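Local coordinates for Lmo0651 protein (Listeria monocytogenes serovar 1/2a, PDB 6EP3) that controls expression of the Agr system and mediates virulence, probably by binding specific DNA sites as a transcription factor of the GntR family, at residues R113-E116 with M117-F120; H134-I137 with L138-S142; G166-M169 with F170-V173; R176-T179 with N180-S183. All coordinates share one frame; numbering follows the deposited sequence.

Interaction 1. Residues R113-E116 with M117-F120; sequences RMQE and MERF. With SO4 (sulfate ion), chain O; SO4 (sulfate ion), chain S.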
# COMPACT_ATOMS: atom_id res chain seq x y z
N ARG B 113 -15.08 -8.03 -17.06
CA ARG B 113 -15.21 -6.95 -16.07
C ARG B 113 -15.85 -5.71 -16.69
O ARG B 113 -16.72 -5.08 -16.07
CB ARG B 113 -13.85 -6.60 -15.49
CG ARG B 113 -13.06 -7.76 -14.88
CD ARG B 113 -13.25 -7.84 -13.38
NE ARG B 113 -12.71 -9.08 -12.82
CZ ARG B 113 -11.61 -9.15 -12.08
NH1 ARG B 113 -10.91 -8.05 -11.80
NH2 ARG B 113 -11.20 -10.32 -11.61
N MET B 114 -15.43 -5.35 -17.91
CA MET B 114 -16.07 -4.24 -18.61
C MET B 114 -17.55 -4.51 -18.83
O MET B 114 -18.39 -3.61 -18.69
CB MET B 114 -15.35 -4.00 -19.94
CG MET B 114 -15.92 -2.85 -20.77
SD MET B 114 -17.25 -3.38 -21.87
CE MET B 114 -16.50 -4.79 -22.67
N GLN B 115 -17.90 -5.75 -19.17
CA GLN B 115 -19.30 -6.07 -19.40
C GLN B 115 -20.10 -6.06 -18.11
O GLN B 115 -21.29 -5.72 -18.12
CB GLN B 115 -19.43 -7.43 -20.10
CG GLN B 115 -19.01 -7.38 -21.55
CD GLN B 115 -19.73 -8.40 -22.40
OE1 GLN B 115 -20.01 -8.16 -23.57
NE2 GLN B 115 -20.02 -9.56 -21.82
N GLU B 116 -19.48 -6.41 -16.98
CA GLU B 116 -20.17 -6.28 -15.70
C GLU B 116 -20.43 -4.82 -15.38
O GLU B 116 -21.48 -4.47 -14.82
CB GLU B 116 -19.37 -6.95 -14.59
CG GLU B 116 -19.56 -8.46 -14.53
CD GLU B 116 -20.98 -8.86 -14.21
OE1 GLU B 116 -21.84 -8.85 -15.12
OE2 GLU B 116 -21.25 -9.21 -13.04
N MET B 117 -19.47 -3.95 -15.71
CA MET B 117 -19.73 -2.51 -15.65
C MET B 117 -20.97 -2.15 -16.46
O MET B 117 -21.88 -1.46 -15.97
CB MET B 117 -18.53 -1.73 -16.15
CG MET B 117 -17.39 -1.63 -15.18
SD MET B 117 -15.93 -1.20 -16.12
CE MET B 117 -16.14 0.57 -16.11
N GLU B 118 -21.00 -2.58 -17.72
CA GLU B 118 -22.16 -2.31 -18.58
C GLU B 118 -23.45 -2.79 -17.93
O GLU B 118 -24.47 -2.09 -17.94
CB GLU B 118 -21.97 -2.97 -19.94
CG GLU B 118 -21.34 -2.07 -20.99
CD GLU B 118 -21.09 -2.81 -22.29
OE1 GLU B 118 -20.65 -3.98 -22.23
OE2 GLU B 118 -21.33 -2.22 -23.37
N ARG B 119 -23.44 -4.00 -17.38
CA ARG B 119 -24.64 -4.60 -16.82
C ARG B 119 -25.15 -3.81 -15.62
O ARG B 119 -26.34 -3.51 -15.52
CB ARG B 119 -24.37 -6.05 -16.42
CG ARG B 119 -25.51 -6.69 -15.65
CD ARG B 119 -25.35 -8.20 -15.59
NE ARG B 119 -24.49 -8.64 -14.49
CZ ARG B 119 -24.94 -9.03 -13.31
NH1 ARG B 119 -26.24 -9.02 -13.06
NH2 ARG B 119 -24.09 -9.42 -12.37
N PHE B 120 -24.25 -3.47 -14.70
CA PHE B 120 -24.68 -2.74 -13.51
C PHE B 120 -25.09 -1.31 -13.85
O PHE B 120 -26.00 -0.76 -13.21
CB PHE B 120 -23.58 -2.79 -12.46
CG PHE B 120 -23.46 -4.12 -11.78
CD1 PHE B 120 -24.59 -4.74 -11.26
CD2 PHE B 120 -22.24 -4.77 -11.69
CE1 PHE B 120 -24.50 -5.98 -10.64
CE2 PHE B 120 -22.14 -6.01 -11.07
CZ PHE B 120 -23.27 -6.61 -10.54
S SO4 O . -13.17 -13.62 -12.71
O1 SO4 O . -11.93 -14.25 -13.13
O2 SO4 O . -13.24 -13.62 -11.25
O3 SO4 O . -14.30 -14.36 -13.26
O4 SO4 O . -13.21 -12.24 -13.19
S SO4 S . -26.78 -11.96 -10.28
O1 SO4 S . -25.66 -11.63 -9.40
O2 SO4 S . -27.22 -10.76 -10.98
O3 SO4 S . -27.89 -12.49 -9.48
O4 SO4 S . -26.36 -12.97 -11.24
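Two bends bring E116 and R119 together: the carboxylate arm of E116 folds at chi2 (-64°), and the arginine chain runs out straight as far as CD before turning at chi3 (85°). The two side chains therefore travel alongside each other, pointing the same way, and their flat ends meet edge to edge with planes only 18° apart. R119 grips side-on, NE giving its hydrogen to OE1 of E116 at 2.7 Å while NH2 reaches OE2 of E116 at 2.9 Å. Both bonds are nearly straight and lie in the guanidinium plane; OE2 uses its syn lone pair, while OE1 is met on the syn side somewhat out of the carboxylate plane. Two nearly parallel bonds fix the rotation of both groups; they make an i to i+3 salt bridge on the surface of helix 107-123 in the all-helical FCD domain. The ring of F120 adds to this, with its CE1 lying over one face of the R119 guanidinium, toward the rim, and its CD2 3.2 Å from E116 O. Beyond the salt bridge, R119 NH1 donates to O2 of a sulfate ion at 2.9 Å. R113 holds a second sulfate, both probably from the crystallisation liquor, through NE and NH2, which share its O4 at 3.2 Å each, while NH1 is bonded to R135 O of helix 126-142. Elsewhere on this helix SD of M114 stands 3.5 Å from OE1 of E118. The sulfur of M117 is tucked against CA of M114 (3.9 Å), and the M117 side chain is buried between helices 126-142 and 173-192.

Interaction 2. Residues H134-I137 with L138-S142; sequences HRFI and LCLIS. With EDO (1,2-ethanediol), chain L.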
# COMPACT_ATOMS: atom_id res chain seq x y z
N HIS B 134 -13.94 -0.56 -10.30
CA HIS B 134 -12.72 -0.83 -9.55
C HIS B 134 -12.10 -2.16 -9.97
O HIS B 134 -10.88 -2.28 -10.07
CB HIS B 134 -13.01 -0.82 -8.06
CG HIS B 134 -13.37 0.54 -7.53
ND1 HIS B 134 -13.88 0.73 -6.27
CD2 HIS B 134 -13.30 1.76 -8.10
CE1 HIS B 134 -14.11 2.02 -6.08
NE2 HIS B 134 -13.76 2.67 -7.18
N ARG B 135 -12.93 -3.18 -10.21
CA ARG B 135 -12.40 -4.49 -10.61
C ARG B 135 -11.81 -4.46 -12.02
O ARG B 135 -10.83 -5.15 -12.29
CB ARG B 135 -13.49 -5.56 -10.51
CG ARG B 135 -14.04 -5.78 -9.10
CD ARG B 135 -13.80 -7.20 -8.62
NE ARG B 135 -14.77 -8.14 -9.17
CZ ARG B 135 -14.50 -9.41 -9.44
NH1 ARG B 135 -13.29 -9.90 -9.22
NH2 ARG B 135 -15.44 -10.20 -9.94
N PHE B 136 -12.39 -3.66 -12.91
CA PHE B 136 -11.78 -3.45 -14.22
C PHE B 136 -10.40 -2.81 -14.08
O PHE B 136 -9.42 -3.24 -14.71
CB PHE B 136 -12.70 -2.57 -15.07
CG PHE B 136 -12.15 -2.23 -16.43
CD1 PHE B 136 -12.34 -3.08 -17.50
CD2 PHE B 136 -11.43 -1.06 -16.63
CE1 PHE B 136 -11.83 -2.77 -18.75
CE2 PHE B 136 -10.91 -0.75 -17.87
CZ PHE B 136 -11.12 -1.60 -18.93
N ILE B 137 -10.30 -1.78 -13.24
CA ILE B 137 -8.99 -1.16 -13.00
C ILE B 137 -8.02 -2.17 -12.38
O ILE B 137 -6.84 -2.22 -12.74
CB ILE B 137 -9.15 0.09 -12.12
CG1 ILE B 137 -9.93 1.17 -12.89
CG2 ILE B 137 -7.79 0.62 -11.69
CD1 ILE B 137 -10.28 2.39 -12.06
N LEU B 138 -8.52 -3.01 -11.47
CA LEU B 138 -7.67 -4.00 -10.82
C LEU B 138 -7.16 -5.04 -11.81
O LEU B 138 -6.04 -5.52 -11.69
CB LEU B 138 -8.43 -4.70 -9.69
CG LEU B 138 -8.68 -3.93 -8.39
CD1 LEU B 138 -9.52 -4.77 -7.44
CD2 LEU B 138 -7.37 -3.52 -7.74
N CYS B 139 -7.99 -5.40 -12.78
CA CYS B 139 -7.56 -6.33 -13.83
C CYS B 139 -6.46 -5.71 -14.67
O CYS B 139 -5.44 -6.36 -14.98
CB CYS B 139 -8.77 -6.72 -14.68
SG CYS B 139 -8.47 -8.04 -15.82
N LEU B 140 -6.65 -4.45 -15.06
CA LEU B 140 -5.58 -3.72 -15.75
C LEU B 140 -4.28 -3.77 -14.95
O LEU B 140 -3.21 -4.04 -15.50
CB LEU B 140 -5.99 -2.27 -15.97
CG LEU B 140 -6.98 -2.00 -17.10
CD1 LEU B 140 -7.21 -0.51 -17.22
CD2 LEU B 140 -6.45 -2.57 -18.39
N ILE B 141 -4.37 -3.55 -13.64
CA ILE B 141 -3.16 -3.52 -12.81
C ILE B 141 -2.57 -4.92 -12.66
O ILE B 141 -1.34 -5.09 -12.66
CB ILE B 141 -3.47 -2.89 -11.44
CG1 ILE B 141 -3.89 -1.44 -11.64
CG2 ILE B 141 -2.26 -2.99 -10.52
CD1 ILE B 141 -4.11 -0.70 -10.36
N SER B 142 -3.42 -5.94 -12.55
CA SER B 142 -2.96 -7.31 -12.45
C SER B 142 -2.22 -7.74 -13.70
O SER B 142 -1.44 -8.69 -13.65
CB SER B 142 -4.14 -8.25 -12.21
OG SER B 142 -4.73 -8.63 -13.44
C1 EDO L . -11.52 5.49 -10.23
O1 EDO L . -12.52 6.26 -10.92
C2 EDO L . -11.59 5.80 -8.74
O2 EDO L . -12.91 5.49 -8.27
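From H134 to I141 the backbone keeps regular alpha-helical spacing, each amide of L138, C139, L140 and I141 bonding to the carbonyl four residues earlier; the bond from L140 N to F136 O, 3.0 Å long, is the straightest at 172°. These turns belong to the C-terminal half of helix 126-142, one of the inner helices of the FCD bundle. On one side the ring of F136, with CG anti to the backbone N (chi1 178°), lies obliquely against L140, its CE2 3.8 Å from L140 CD1. The pair reaches helix 173-192, where F136 touches S183 and L140 touches L190. One residue further on, I137 and I141 repeat the i to i+4 pattern: the branch methyl CG2 of I137 comes within 4.1 Å of CD1 of I141, and both isoleucines press on V91 of helix 77-101. L138 bends its CG back over the preceding turn, to 3.2 Å from H134 O. H134 stacks its ring on F157. Its NE2 is hydrogen-bonded at 3.1 Å to O2 of an ethanediol molecule, which also bonds to H133 and Y80. The diol probably comes from the crystallisation liquor; it may mark a pocket like the one in which relatives with FCD domains bind effectors, but that is inference. At the C-terminal end, S142 OG curls back and donates to C139 O at 2.8 Å.

Interaction 3. Residues G166-M169 with F170-V173; sequences GINM and FKSV. With EDO (1,2-ethanediol), chain N.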
# COMPACT_ATOMS: atom_id res chain seq x y z
N GLY B 166 -16.98 10.04 -4.12
CA GLY B 166 -16.65 9.86 -5.52
C GLY B 166 -17.63 8.99 -6.29
O GLY B 166 -17.70 9.09 -7.51
N ILE B 167 -18.40 8.16 -5.59
CA ILE B 167 -19.39 7.33 -6.27
C ILE B 167 -20.54 8.18 -6.80
O ILE B 167 -21.17 7.83 -7.80
CB ILE B 167 -19.90 6.22 -5.32
CG1 ILE B 167 -20.77 5.21 -6.07
CG2 ILE B 167 -20.67 6.83 -4.14
CD1 ILE B 167 -21.21 4.04 -5.22
N ASN B 168 -20.82 9.32 -6.16
CA ASN B 168 -21.89 10.20 -6.61
C ASN B 168 -21.69 10.66 -8.05
O ASN B 168 -22.66 10.94 -8.75
CB ASN B 168 -22.02 11.40 -5.67
CG ASN B 168 -22.47 11.01 -4.28
OD1 ASN B 168 -22.76 9.84 -4.02
ND2 ASN B 168 -22.51 11.98 -3.37
N MET B 169 -20.43 10.75 -8.48
CA MET B 169 -20.13 11.07 -9.87
C MET B 169 -20.85 10.14 -10.84
O MET B 169 -21.33 10.57 -11.90
CB MET B 169 -18.61 11.01 -10.07
CG MET B 169 -18.11 11.19 -11.47
SD MET B 169 -16.33 10.84 -11.51
CE MET B 169 -16.21 9.50 -10.35
N PHE B 170 -20.95 8.87 -10.49
CA PHE B 170 -21.60 7.89 -11.35
C PHE B 170 -23.12 7.86 -11.18
O PHE B 170 -23.77 6.97 -11.74
CB PHE B 170 -20.99 6.51 -11.10
CG PHE B 170 -19.53 6.43 -11.41
CD1 PHE B 170 -19.07 6.65 -12.70
CD2 PHE B 170 -18.60 6.17 -10.42
CE1 PHE B 170 -17.73 6.59 -13.00
CE2 PHE B 170 -17.25 6.12 -10.71
CZ PHE B 170 -16.81 6.33 -12.00
N LYS B 171 -23.70 8.80 -10.44
CA LYS B 171 -25.14 8.98 -10.50
C LYS B 171 -25.58 9.48 -11.87
O LYS B 171 -26.74 9.32 -12.24
CB LYS B 171 -25.61 9.94 -9.41
CG LYS B 171 -25.46 9.40 -8.00
CD LYS B 171 -25.98 10.38 -6.96
CE LYS B 171 -25.90 9.77 -5.57
NZ LYS B 171 -26.27 10.76 -4.51
N SER B 172 -24.66 10.08 -12.63
CA SER B 172 -24.95 10.53 -13.98
C SER B 172 -24.83 9.35 -14.95
O SER B 172 -23.77 8.73 -15.06
CB SER B 172 -23.99 11.64 -14.40
OG SER B 172 -23.85 11.68 -15.81
N VAL B 173 -25.94 9.05 -15.64
CA VAL B 173 -25.92 8.02 -16.66
C VAL B 173 -24.93 8.37 -17.75
O VAL B 173 -24.27 7.49 -18.31
CB VAL B 173 -27.34 7.81 -17.22
CG1 VAL B 173 -27.30 7.05 -18.54
CG2 VAL B 173 -28.24 7.12 -16.19
C1 EDO N . -28.51 11.87 -15.87
O1 EDO N . -27.99 10.58 -15.53
C2 EDO N . -27.36 12.78 -16.27
O2 EDO N . -26.70 12.23 -17.42
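M169 reaches F170, its immediate neighbour, by an extended side chain that turns only at its end. CB leaves the backbone next to the amide N of F170, CG continues anti to its own backbone N, and the chain stays straight through SD. The sulfur hangs above the F170 ring at some distance, 4.8 Å from the centroid. A bend at chi3 (37°) then drops CE closer, 3.9 Å from the same centroid and over the face, where it is nearly equidistant from CE2 and CZ. Methyl and sulfur thus share one face in a CH-pi and Met-aromatic contact, while Y129 and H133 of helix 126-142 meet the ring edge-to-face. The setting is the loop between helices 147-163 and 173-192 of the FCD domain, where F170 N bonds to I167 O and K171 N to N168 O (2.9 Å each), each donor standing well above the carbonyl plane. On the outer side K171 runs beside N168, its CE 3.5 Å from OD1 of N168. S172 is the N-cap of helix 173-192: its OG accepts from I175 N, while V173 N bonds to O1 of an ethanediol, probably from the crystallisation liquor, at 2.6 Å.

Interaction 4. Residues R176-T179 with N180-S183; sequences REWT and NKKS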
# COMPACT_ATOMS: atom_id res chain seq x y z
N ARG B 176 -21.49 7.49 -16.51
CA ARG B 176 -21.35 6.03 -16.48
C ARG B 176 -21.13 5.47 -17.88
O ARG B 176 -20.25 4.62 -18.08
CB ARG B 176 -22.58 5.39 -15.84
CG ARG B 176 -22.66 5.58 -14.35
CD ARG B 176 -23.43 4.45 -13.69
NE ARG B 176 -24.71 4.18 -14.35
CZ ARG B 176 -25.85 4.77 -14.02
NH1 ARG B 176 -25.88 5.68 -13.05
NH2 ARG B 176 -26.97 4.45 -14.67
N GLU B 177 -21.91 5.93 -18.85
CA GLU B 177 -21.80 5.41 -20.21
C GLU B 177 -20.49 5.83 -20.85
O GLU B 177 -19.87 5.05 -21.58
CB GLU B 177 -22.98 5.88 -21.05
CG GLU B 177 -24.28 5.19 -20.69
CD GLU B 177 -25.46 5.71 -21.48
OE1 GLU B 177 -25.29 6.69 -22.24
OE2 GLU B 177 -26.56 5.13 -21.35
N TRP B 178 -20.02 7.05 -20.56
CA TRP B 178 -18.72 7.46 -21.06
C TRP B 178 -17.61 6.60 -20.48
O TRP B 178 -16.69 6.19 -21.20
CB TRP B 178 -18.49 8.94 -20.73
CG TRP B 178 -17.21 9.46 -21.28
CD1 TRP B 178 -17.01 10.04 -22.50
CD2 TRP B 178 -15.94 9.48 -20.61
NE1 TRP B 178 -15.69 10.40 -22.64
CE2 TRP B 178 -15.01 10.07 -21.50
CE3 TRP B 178 -15.50 9.05 -19.36
CZ2 TRP B 178 -13.67 10.24 -21.16
CZ3 TRP B 178 -14.16 9.22 -19.03
CH2 TRP B 178 -13.26 9.80 -19.93
N THR B 179 -17.68 6.30 -19.18
CA THR B 179 -16.66 5.45 -18.56
C THR B 179 -16.71 4.04 -19.13
O THR B 179 -15.66 3.42 -19.36
CB THR B 179 -16.85 5.43 -17.04
OG1 THR B 179 -16.92 6.78 -16.56
CG2 THR B 179 -15.70 4.71 -16.37
N ASN B 180 -17.91 3.51 -19.39
CA ASN B 180 -18.02 2.19 -20.01
C ASN B 180 -17.41 2.19 -21.41
O ASN B 180 -16.70 1.25 -21.79
CB ASN B 180 -19.48 1.75 -20.06
CG ASN B 180 -20.09 1.56 -18.68
OD1 ASN B 180 -19.38 1.59 -17.66
ND2 ASN B 180 -21.40 1.36 -18.64
N LYS B 181 -17.70 3.24 -22.19
CA LYS B 181 -17.13 3.34 -23.53
C LYS B 181 -15.61 3.42 -23.47
O LYS B 181 -14.91 2.81 -24.29
CB LYS B 181 -17.70 4.56 -24.26
CG LYS B 181 -16.95 4.93 -25.54
CD LYS B 181 -17.64 6.07 -26.29
CE LYS B 181 -17.45 7.40 -25.57
NZ LYS B 181 -18.23 8.49 -26.22
N LYS B 182 -15.07 4.18 -22.51
CA LYS B 182 -13.62 4.28 -22.38
C LYS B 182 -13.01 2.94 -22.00
O LYS B 182 -11.96 2.56 -22.52
CB LYS B 182 -13.27 5.35 -21.34
CG LYS B 182 -13.21 6.76 -21.90
CD LYS B 182 -12.00 6.95 -22.80
CE LYS B 182 -12.08 8.25 -23.57
NZ LYS B 182 -13.23 8.26 -24.52
N SER B 183 -13.66 2.21 -21.09
CA SER B 183 -13.17 0.89 -20.70
C SER B 183 -13.16 -0.06 -21.89
O SER B 183 -12.20 -0.81 -22.09
CB SER B 183 -14.04 0.33 -19.58
OG SER B 183 -14.23 1.30 -18.56
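N180, the first residue of 180-183, bonds through its amide to R176 O and folds its side chain back over that carbonyl, CG coming to 3.1 Å from R176 O. Its OD1 is then taken by the hydroxyl of Y129, and the R176 side chain runs on to F170 O and S121 OG, so both polar ends are tied to neighbouring parts of the fold. K181 bonds to E177 O and extends outward, its CE passing 4.1 Å from CD1 of W178, the two side chains crossing at about a right angle. K182 is more intimate with the same residue. Bent at chi2 (-71°), it lays CG over one face of the W178 six-membered ring, 3.6 Å from the centroid and only 12° off the normal, in a CH-pi contact. CE also reaches CZ2 of W178 at 3.5 Å, which carries NZ on past the rim, still above the plane and 3.8 Å from W178 NE1; the aliphatic part of the lysine does the packing, and the pair leans on helix 195-219. S183 closes the series by giving T179 O two hydrogens: OG donates at 2.7 Å and N at 2.9 Å, from opposite faces of the carbonyl plane. T179 OG1 bonds likewise to I175 O, each hydroxyl returning to the carbonyl four residues back, on the buried inner side of an amphipathic helix in the all-helical FCD domain.

All four contacts lie in the FCD domain, each within one helix or, for interaction 3, in the loop that leads into one. Interaction 2 is the most buried and is largely hydrocarbon and aromatic, with few polar side-chain bonds. Interactions 1 and 4, farther from the chain's centre, are amphipathic: charged or lysine-indole pairs on the outer side, buried methionine, asparagine and serine on the inner. Those inner sides meet, M117 CE packing 3.2 Å from S183 OG, and F136 of interaction 2 joins them. Interaction 3 differs in being a loop, held by i to i+3 bonds; it leads directly into the helix of interaction 4 and stays clear of interactions 1 and 2.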